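Local coordinates for protein geranyltranstransferase (IspA) (Helicobacter pylori, PDB 3LLW) that probably acts as a magnesium-dependent prenyltransferase of the FPP/GGPP synthase family, joining isoprenoid units in isoprene biosynthesis, at residues Glu147-Leu152 against Ile198-Ala203; Ser194-Ile198 against Phe212-Phe218. All coordinates share one frame; numbering follows the deposited sequence.

Contact 1: residues Glu147-Leu152 against Ile198-Ala203; sequences ELIKIL and IMGLVA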
ATOM      1  N   GLU A 147     -10.453 -10.809  -2.902  1.00 44.70           N
ATOM      2  CA  GLU A 147     -11.560  -9.978  -2.393  1.00 49.87           C
ATOM      3  C   GLU A 147     -11.218  -9.097  -1.176  1.00 38.80           C
ATOM      4  O   GLU A 147     -11.640  -7.960  -1.118  1.00 46.61           O
ATOM      5  CB  GLU A 147     -12.785 -10.833  -2.092  1.00 49.33           C
ATOM      6  CG  GLU A 147     -13.750 -10.906  -3.254  1.00 78.21           C
ATOM      7  CD  GLU A 147     -13.978 -12.333  -3.725  1.00 94.19           C
ATOM      8  OE1 GLU A 147     -14.526 -13.143  -2.944  1.00 99.57           O
ATOM      9  OE2 GLU A 147     -13.604 -12.639  -4.882  1.00102.37           O
ATOM     10  N   LEU A 148     -10.452  -9.626  -0.229  1.00 37.44           N
ATOM     11  CA  LEU A 148     -10.114  -8.894   0.991  1.00 38.29           C
ATOM     12  C   LEU A 148      -9.241  -7.712   0.642  1.00 35.20           C
ATOM     13  O   LEU A 148      -9.461  -6.608   1.126  1.00 44.86           O
ATOM     14  CB  LEU A 148      -9.404  -9.805   1.994  1.00 39.13           C
ATOM     15  CG  LEU A 148     -10.238 -10.905   2.657  1.00 39.05           C
ATOM     16  CD1 LEU A 148      -9.369 -11.934   3.326  1.00 36.96           C
ATOM     17  CD2 LEU A 148     -11.253 -10.354   3.612  1.00 34.34           C
ATOM     18  N   ILE A 149      -8.275  -7.965  -0.243  1.00 41.09           N
ATOM     19  CA  ILE A 149      -7.395  -6.940  -0.790  1.00 31.73           C
ATOM     20  C   ILE A 149      -8.141  -5.867  -1.583  1.00 41.13           C
ATOM     21  O   ILE A 149      -7.886  -4.665  -1.356  1.00 31.33           O
ATOM     22  CB  ILE A 149      -6.214  -7.570  -1.565  1.00 37.61           C
ATOM     23  CG1 ILE A 149      -5.291  -8.290  -0.578  1.00 27.46           C
ATOM     24  CG2 ILE A 149      -5.425  -6.512  -2.320  1.00 43.64           C
ATOM     25  CD1 ILE A 149      -4.140  -9.049  -1.221  1.00 34.92           C
ATOM     26  N   LYS A 150      -9.073  -6.286  -2.467  1.00 32.19           N
ATOM     27  CA  LYS A 150      -9.980  -5.359  -3.174  1.00 32.48           C
ATOM     28  C   LYS A 150     -10.712  -4.437  -2.207  1.00 38.29           C
ATOM     29  O   LYS A 150     -10.834  -3.231  -2.459  1.00 46.14           O
ATOM     30  CB  LYS A 150     -11.092  -6.108  -3.944  1.00 43.78           C
ATOM     31  CG  LYS A 150     -10.699  -6.942  -5.139  1.00 36.75           C
ATOM     32  CD  LYS A 150     -11.973  -7.298  -5.934  1.00 50.35           C
ATOM     33  CE  LYS A 150     -11.740  -8.389  -6.951  1.00 51.32           C
ATOM     34  NZ  LYS A 150     -12.923  -8.516  -7.842  1.00 70.48           N
ATOM     35  N   ILE A 151     -11.227  -5.014  -1.120  1.00 36.12           N
ATOM     36  CA  ILE A 151     -11.959  -4.251  -0.109  1.00 35.64           C
ATOM     37  C   ILE A 151     -11.058  -3.252   0.636  1.00 39.38           C
ATOM     38  O   ILE A 151     -11.365  -2.065   0.673  1.00 35.34           O
ATOM     39  CB  ILE A 151     -12.691  -5.174   0.883  1.00 40.90           C
ATOM     40  CG1 ILE A 151     -13.822  -5.925   0.160  1.00 43.59           C
ATOM     41  CG2 ILE A 151     -13.293  -4.369   2.055  1.00 30.48           C
ATOM     42  CD1 ILE A 151     -14.416  -7.026   0.983  1.00 48.94           C
ATOM     43  N   LEU A 152      -9.951  -3.733   1.194  1.00 34.71           N
ATOM     44  CA  LEU A 152      -9.067  -2.880   2.014  1.00 39.62           C
ATOM     45  C   LEU A 152      -8.417  -1.744   1.212  1.00 35.31           C
ATOM     46  O   LEU A 152      -8.395  -0.588   1.657  1.00 41.00           O
ATOM     47  CB  LEU A 152      -8.009  -3.726   2.728  1.00 35.11           C
ATOM     48  CG  LEU A 152      -7.217  -2.975   3.816  1.00 51.85           C
ATOM     49  CD1 LEU A 152      -8.054  -2.702   5.078  1.00 44.97           C
ATOM     50  CD2 LEU A 152      -5.954  -3.730   4.169  1.00 40.14           C
ATOM     51  N   ILE A 198     -17.255  -6.033   6.639  1.00 41.66           N
ATOM     52  CA  ILE A 198     -17.422  -6.889   5.431  1.00 46.66           C
ATOM     53  C   ILE A 198     -16.226  -7.800   5.098  1.00 47.36           C
ATOM     54  O   ILE A 198     -16.384  -8.854   4.437  1.00 44.54           O
ATOM     55  CB  ILE A 198     -17.883  -6.097   4.179  1.00 49.10           C
ATOM     56  CG1 ILE A 198     -16.839  -5.045   3.786  1.00 57.10           C
ATOM     57  CG2 ILE A 198     -19.256  -5.470   4.433  1.00 43.19           C
ATOM     58  CD1 ILE A 198     -17.134  -4.279   2.509  1.00 51.78           C
ATOM     59  N   MET A 199     -15.045  -7.409   5.575  1.00 37.89           N
ATOM     60  CA  MET A 199     -13.856  -8.249   5.480  1.00 36.32           C
ATOM     61  C   MET A 199     -14.026  -9.439   6.424  1.00 41.60           C
ATOM     62  O   MET A 199     -13.507 -10.523   6.139  1.00 50.25           O
ATOM     63  CB  MET A 199     -12.548  -7.480   5.776  1.00 39.02           C
ATOM     64  CG  MET A 199     -11.965  -6.608   4.623  1.00 36.52           C
ATOM     65  SD  MET A 199     -10.702  -5.404   5.246  1.00 28.03           S
ATOM     66  CE  MET A 199      -9.319  -6.536   5.289  1.00 24.13           C
ATOM     67  N   GLY A 200     -14.770  -9.243   7.520  1.00 36.42           N
ATOM     68  CA  GLY A 200     -15.235 -10.365   8.362  1.00 37.38           C
ATOM     69  C   GLY A 200     -16.133 -11.379   7.632  1.00 39.91           C
ATOM     70  O   GLY A 200     -15.980 -12.597   7.816  1.00 43.11           O
ATOM     71  N   LEU A 201     -17.069 -10.892   6.819  1.00 38.07           N
ATOM     72  CA  LEU A 201     -17.976 -11.798   6.050  1.00 40.22           C
ATOM     73  C   LEU A 201     -17.204 -12.574   4.983  1.00 40.81           C
ATOM     74  O   LEU A 201     -17.237 -13.795   4.952  1.00 51.73           O
ATOM     75  CB  LEU A 201     -19.156 -11.034   5.416  1.00 34.57           C
ATOM     76  CG  LEU A 201     -20.139 -11.851   4.542  1.00 46.90           C
ATOM     77  CD1 LEU A 201     -20.755 -13.027   5.309  1.00 40.04           C
ATOM     78  CD2 LEU A 201     -21.240 -10.984   3.996  1.00 42.27           C
ATOM     79  N   VAL A 202     -16.502 -11.838   4.128  1.00 46.82           N
ATOM     80  CA  VAL A 202     -15.626 -12.389   3.100  1.00 40.03           C
ATOM     81  C   VAL A 202     -14.668 -13.462   3.641  1.00 46.98           C
ATOM     82  O   VAL A 202     -14.641 -14.588   3.115  1.00 47.25           O
ATOM     83  CB  VAL A 202     -14.866 -11.236   2.368  1.00 40.46           C
ATOM     84  CG1 VAL A 202     -13.699 -11.754   1.538  1.00 33.83           C
ATOM     85  CG2 VAL A 202     -15.826 -10.465   1.487  1.00 40.41           C
ATOM     86  N   ALA A 203     -13.924 -13.129   4.703  1.00 43.50           N
ATOM     87  CA  ALA A 203     -12.986 -14.076   5.338  1.00 45.39           C
ATOM     88  C   ALA A 203     -13.636 -15.346   5.908  1.00 48.47           C
ATOM     89  O   ALA A 203     -12.992 -16.387   5.957  1.00 46.97           O
ATOM     90  CB  ALA A 203     -12.160 -13.388   6.414  1.00 42.19           C
TER
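Leu-148 reaches across to helix 178-204 with one branch, CD2. Its CB does not head for that helix. With CG turned away from the carbonyl carbon (chi1 -70°), the end of the side chain comes back toward the partner, CD2 foremost. CD2 meets Val-202 CG1 at 3.5 Å, tighter than usual for two carbons. The same methyl lies 3.4 Å from the backbone Met-199 O and also touches the CB atoms of Met-199 and Ala-203. The Leu-148 and Val-202 side chains lie alongside each other, pointing opposite ways.

CB of Ile-151 points toward the partner helix, and its two branches have different neighbours. CG2 rests on Met-199 CG at 3.7 Å and also touches Ile-198 CD1. Ile-151 CD1 meets Val-202 CG2 at 3.8 Å. The Met-199 chain is extended as far as SD and then bends (chi3 82°), which lays SD and CE against Leu-152; SD is 3.8 Å from Leu-152 CD1. Helix 73-94 packs alongside, with Ile-79 on Leu-148 and Ile-83 on Met-199.

The two helix segments run nearly antiparallel, at 171°, with axes 9.9 Å apart. The side-chain contacts are all apolar, one through a thioether, so the join depends on shape fit and on removal of hydrophobic surface from water.

Contact 2: residues Ser194-Ile198 against Phe212-Phe218; sequences SASLI and FKWLQAF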
ATOM      1  N   SER A 194     -16.479   0.091   8.049  1.00 35.13           N
ATOM      2  CA  SER A 194     -17.400  -0.777   7.290  1.00 45.26           C
ATOM      3  C   SER A 194     -16.614  -1.854   6.527  1.00 43.68           C
ATOM      4  O   SER A 194     -17.080  -2.984   6.410  1.00 51.01           O
ATOM      5  CB  SER A 194     -18.377   0.033   6.415  1.00 35.74           C
ATOM      6  OG  SER A 194     -18.186  -0.159   5.035  1.00 48.70           O
ATOM      7  N   ALA A 195     -15.393  -1.518   6.086  1.00 47.33           N
ATOM      8  CA  ALA A 195     -14.480  -2.508   5.482  1.00 38.53           C
ATOM      9  C   ALA A 195     -14.135  -3.641   6.431  1.00 40.81           C
ATOM     10  O   ALA A 195     -14.309  -4.813   6.059  1.00 36.36           O
ATOM     11  CB  ALA A 195     -13.210  -1.866   4.925  1.00 38.95           C
ATOM     12  N   SER A 196     -13.664  -3.296   7.641  1.00 29.04           N
ATOM     13  CA  SER A 196     -13.490  -4.269   8.756  1.00 32.57           C
ATOM     14  C   SER A 196     -14.673  -5.260   8.890  1.00 38.81           C
ATOM     15  O   SER A 196     -14.474  -6.473   8.947  1.00 40.83           O
ATOM     16  CB  SER A 196     -13.292  -3.541  10.086  1.00 39.13           C
ATOM     17  OG  SER A 196     -12.268  -2.544   9.996  1.00 35.13           O
ATOM     18  N   LEU A 197     -15.895  -4.742   8.919  1.00 41.73           N
ATOM     19  CA  LEU A 197     -17.082  -5.586   9.041  1.00 43.65           C
ATOM     20  C   LEU A 197     -17.263  -6.547   7.871  1.00 36.62           C
ATOM     21  O   LEU A 197     -17.332  -7.751   8.093  1.00 43.86           O
ATOM     22  CB  LEU A 197     -18.340  -4.744   9.234  1.00 45.68           C
ATOM     23  CG  LEU A 197     -18.432  -4.050  10.581  1.00 38.82           C
ATOM     24  CD1 LEU A 197     -19.405  -2.925  10.484  1.00 38.27           C
ATOM     25  CD2 LEU A 197     -18.884  -4.995  11.678  1.00 41.84           C
ATOM     26  N   ILE A 198     -17.255  -6.033   6.639  1.00 41.66           N
ATOM     27  CA  ILE A 198     -17.422  -6.889   5.431  1.00 46.66           C
ATOM     28  C   ILE A 198     -16.226  -7.800   5.098  1.00 47.36           C
ATOM     29  O   ILE A 198     -16.384  -8.854   4.437  1.00 44.54           O
ATOM     30  CB  ILE A 198     -17.883  -6.097   4.179  1.00 49.10           C
ATOM     31  CG1 ILE A 198     -16.839  -5.045   3.786  1.00 57.10           C
ATOM     32  CG2 ILE A 198     -19.256  -5.470   4.433  1.00 43.19           C
ATOM     33  CD1 ILE A 198     -17.134  -4.279   2.509  1.00 51.78           C
ATOM     34  N   PHE A 212     -23.968  -8.867   3.109  1.00 51.61           N
ATOM     35  CA  PHE A 212     -22.914  -7.993   2.629  1.00 50.79           C
ATOM     36  C   PHE A 212     -23.409  -6.555   2.557  1.00 56.59           C
ATOM     37  O   PHE A 212     -22.821  -5.660   3.190  1.00 48.84           O
ATOM     38  CB  PHE A 212     -22.394  -8.457   1.265  1.00 49.30           C
ATOM     39  CG  PHE A 212     -21.113  -7.787   0.843  1.00 55.45           C
ATOM     40  CD1 PHE A 212     -19.887  -8.410   1.063  1.00 58.47           C
ATOM     41  CD2 PHE A 212     -21.126  -6.530   0.228  1.00 56.99           C
ATOM     42  CE1 PHE A 212     -18.697  -7.792   0.679  1.00 59.56           C
ATOM     43  CE2 PHE A 212     -19.940  -5.910  -0.161  1.00 57.26           C
ATOM     44  CZ  PHE A 212     -18.726  -6.542   0.062  1.00 50.67           C
ATOM     45  N   LYS A 213     -24.493  -6.348   1.810  1.00 53.36           N
ATOM     46  CA  LYS A 213     -25.071  -5.022   1.625  1.00 58.43           C
ATOM     47  C   LYS A 213     -25.443  -4.409   2.963  1.00 58.91           C
ATOM     48  O   LYS A 213     -25.181  -3.216   3.220  1.00 57.88           O
ATOM     49  CB  LYS A 213     -26.298  -5.091   0.716  1.00 65.56           C
ATOM     50  CG  LYS A 213     -25.989  -4.998  -0.773  1.00 78.00           C
ATOM     51  CD  LYS A 213     -27.266  -4.689  -1.560  1.00 94.92           C
ATOM     52  CE  LYS A 213     -27.012  -3.718  -2.722  1.00104.42           C
ATOM     53  NZ  LYS A 213     -26.201  -4.312  -3.829  1.00108.52           N
ATOM     54  N   TRP A 214     -26.032  -5.247   3.815  1.00 55.13           N
ATOM     55  CA  TRP A 214     -26.429  -4.849   5.151  1.00 52.60           C
ATOM     56  C   TRP A 214     -25.231  -4.424   6.012  1.00 46.91           C
ATOM     57  O   TRP A 214     -25.283  -3.364   6.634  1.00 48.83           O
ATOM     58  CB  TRP A 214     -27.220  -5.968   5.840  1.00 57.91           C
ATOM     59  CG  TRP A 214     -27.851  -5.518   7.118  1.00 55.13           C
ATOM     60  CD1 TRP A 214     -29.100  -5.004   7.275  1.00 57.28           C
ATOM     61  CD2 TRP A 214     -27.244  -5.505   8.415  1.00 57.84           C
ATOM     62  NE1 TRP A 214     -29.318  -4.686   8.590  1.00 56.85           N
ATOM     63  CE2 TRP A 214     -28.191  -4.974   9.312  1.00 55.61           C
ATOM     64  CE3 TRP A 214     -25.984  -5.883   8.905  1.00 54.99           C
ATOM     65  CZ2 TRP A 214     -27.927  -4.819  10.669  1.00 56.39           C
ATOM     66  CZ3 TRP A 214     -25.718  -5.727  10.249  1.00 57.04           C
ATOM     67  CH2 TRP A 214     -26.688  -5.201  11.120  1.00 60.63           C
ATOM     68  N   LEU A 215     -24.178  -5.243   6.063  1.00 41.83           N
ATOM     69  CA  LEU A 215     -22.993  -4.919   6.886  1.00 47.52           C
ATOM     70  C   LEU A 215     -22.290  -3.662   6.396  1.00 48.78           C
ATOM     71  O   LEU A 215     -21.861  -2.824   7.205  1.00 54.73           O
ATOM     72  CB  LEU A 215     -21.989  -6.074   6.947  1.00 41.20           C
ATOM     73  CG  LEU A 215     -22.223  -7.238   7.908  1.00 47.06           C
ATOM     74  CD1 LEU A 215     -21.191  -8.297   7.643  1.00 43.34           C
ATOM     75  CD2 LEU A 215     -22.193  -6.810   9.369  1.00 44.02           C
ATOM     76  N   GLN A 216     -22.188  -3.546   5.071  1.00 45.95           N
ATOM     77  CA  GLN A 216     -21.629  -2.380   4.415  1.00 52.81           C
ATOM     78  C   GLN A 216     -22.291  -1.103   4.904  1.00 54.41           C
ATOM     79  O   GLN A 216     -21.607  -0.210   5.404  1.00 58.85           O
ATOM     80  CB  GLN A 216     -21.732  -2.510   2.897  1.00 53.33           C
ATOM     81  CG  GLN A 216     -20.961  -1.448   2.127  1.00 59.36           C
ATOM     82  CD  GLN A 216     -20.467  -1.936   0.777  1.00 65.39           C
ATOM     83  OE1 GLN A 216     -19.314  -1.709   0.419  1.00 62.35           O
ATOM     84  NE2 GLN A 216     -21.335  -2.616   0.023  1.00 60.42           N
ATOM     85  N   ALA A 217     -23.615  -1.050   4.806  1.00 52.94           N
ATOM     86  CA  ALA A 217     -24.389   0.101   5.250  1.00 51.62           C
ATOM     87  C   ALA A 217     -24.338   0.307   6.763  1.00 55.54           C
ATOM     88  O   ALA A 217     -24.283   1.452   7.234  1.00 60.21           O
ATOM     89  CB  ALA A 217     -25.818  -0.019   4.782  1.00 53.23           C
ATOM     90  N   PHE A 218     -24.349  -0.794   7.513  1.00 51.39           N
ATOM     91  CA  PHE A 218     -24.358  -0.733   8.966  1.00 48.99           C
ATOM     92  C   PHE A 218     -23.095  -0.056   9.483  1.00 54.30           C
ATOM     93  O   PHE A 218     -23.170   0.841  10.333  1.00 45.63           O
ATOM     94  CB  PHE A 218     -24.490  -2.127   9.571  1.00 48.83           C
ATOM     95  CG  PHE A 218     -24.468  -2.140  11.073  1.00 49.89           C
ATOM     96  CD1 PHE A 218     -25.507  -1.563  11.803  1.00 53.95           C
ATOM     97  CD2 PHE A 218     -23.416  -2.739  11.761  1.00 44.97           C
ATOM     98  CE1 PHE A 218     -25.492  -1.575  13.202  1.00 50.71           C
ATOM     99  CE2 PHE A 218     -23.398  -2.760  13.154  1.00 54.38           C
ATOM    100  CZ  PHE A 218     -24.442  -2.179  13.874  1.00 46.43           C
TER
HETATM  101  O   HOH W   1     -17.679   0.012   2.258  1.00 48.11           O
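Leu-215 and Gln-216 receive the CG2 branch of Ile-198 in the tight part of the contact. CG2 sits 3.8 Å from Leu-215 CB and 3.6 Å from the backbone Gln-216 N. That N is bonded to Phe-212 O within its own helix; the methyl packs against the backbone beside it. The other branch of Ile-198 turns to Phe-212. With chi1 at 62°, CG1 is flanked by both backbone arms, and CD1 extends to Phe-212 CZ, 3.7 Å away. Ile-198 CB lies over one face of that ring. The axes of the two segments approach to 8.2 Å, roughly antiparallel at 154°.

The contacts of Leu-197 across the segments are longer. Its CD1 meets Phe-218 CD2 at 4.2 Å, obliquely to the ring. Leu-293 of helix 287-301 touches Leu-197, Leu-215 and Phe-218.

The polar side lies at Ser-194 and the partly exposed Gln-216. Ser-194 CB rests on Gln-216 O. A water links the two side chains, 2.8 Å from Ser-194 OG and 3.0 Å from Gln-216 OE1, to which it donates. Gln-216 CG lies anti to the backbone N (chi1 -170°) and the chain runs on extended, carrying the amide to this water.

The contact thus joins two chemistries: a mainly apolar patch round Ile-198 and a water-bridged margin that gives Ser-194 OG and Gln-216 OE1 a shared partner.

How the contacts relate
Contacts 1 and 2 have centres 10 Å apart and share helix 178-204, with Ile-198 serving both. Contact 1 joins this helix to helix 142-156, and contact 2 joins it to helix 209-236. Along the chain the segments come in the order 147-152, 194-198, 198-203, 212-218, so the two contacts interlace. They also touch directly: Ile-151 CG2 packs on Ala-195 CB at 3.8 Å, and Val-202 CG2 lies 4.0 Å from Phe-212 CE1. Helix 178-204 therefore lies packed between its two neighbours and runs antiparallel to both where they meet. Both contacts belong to the helical core of the polyprenyl synthetase fold, away from the magnesium-binding aspartates Asp-94 and Asp-100.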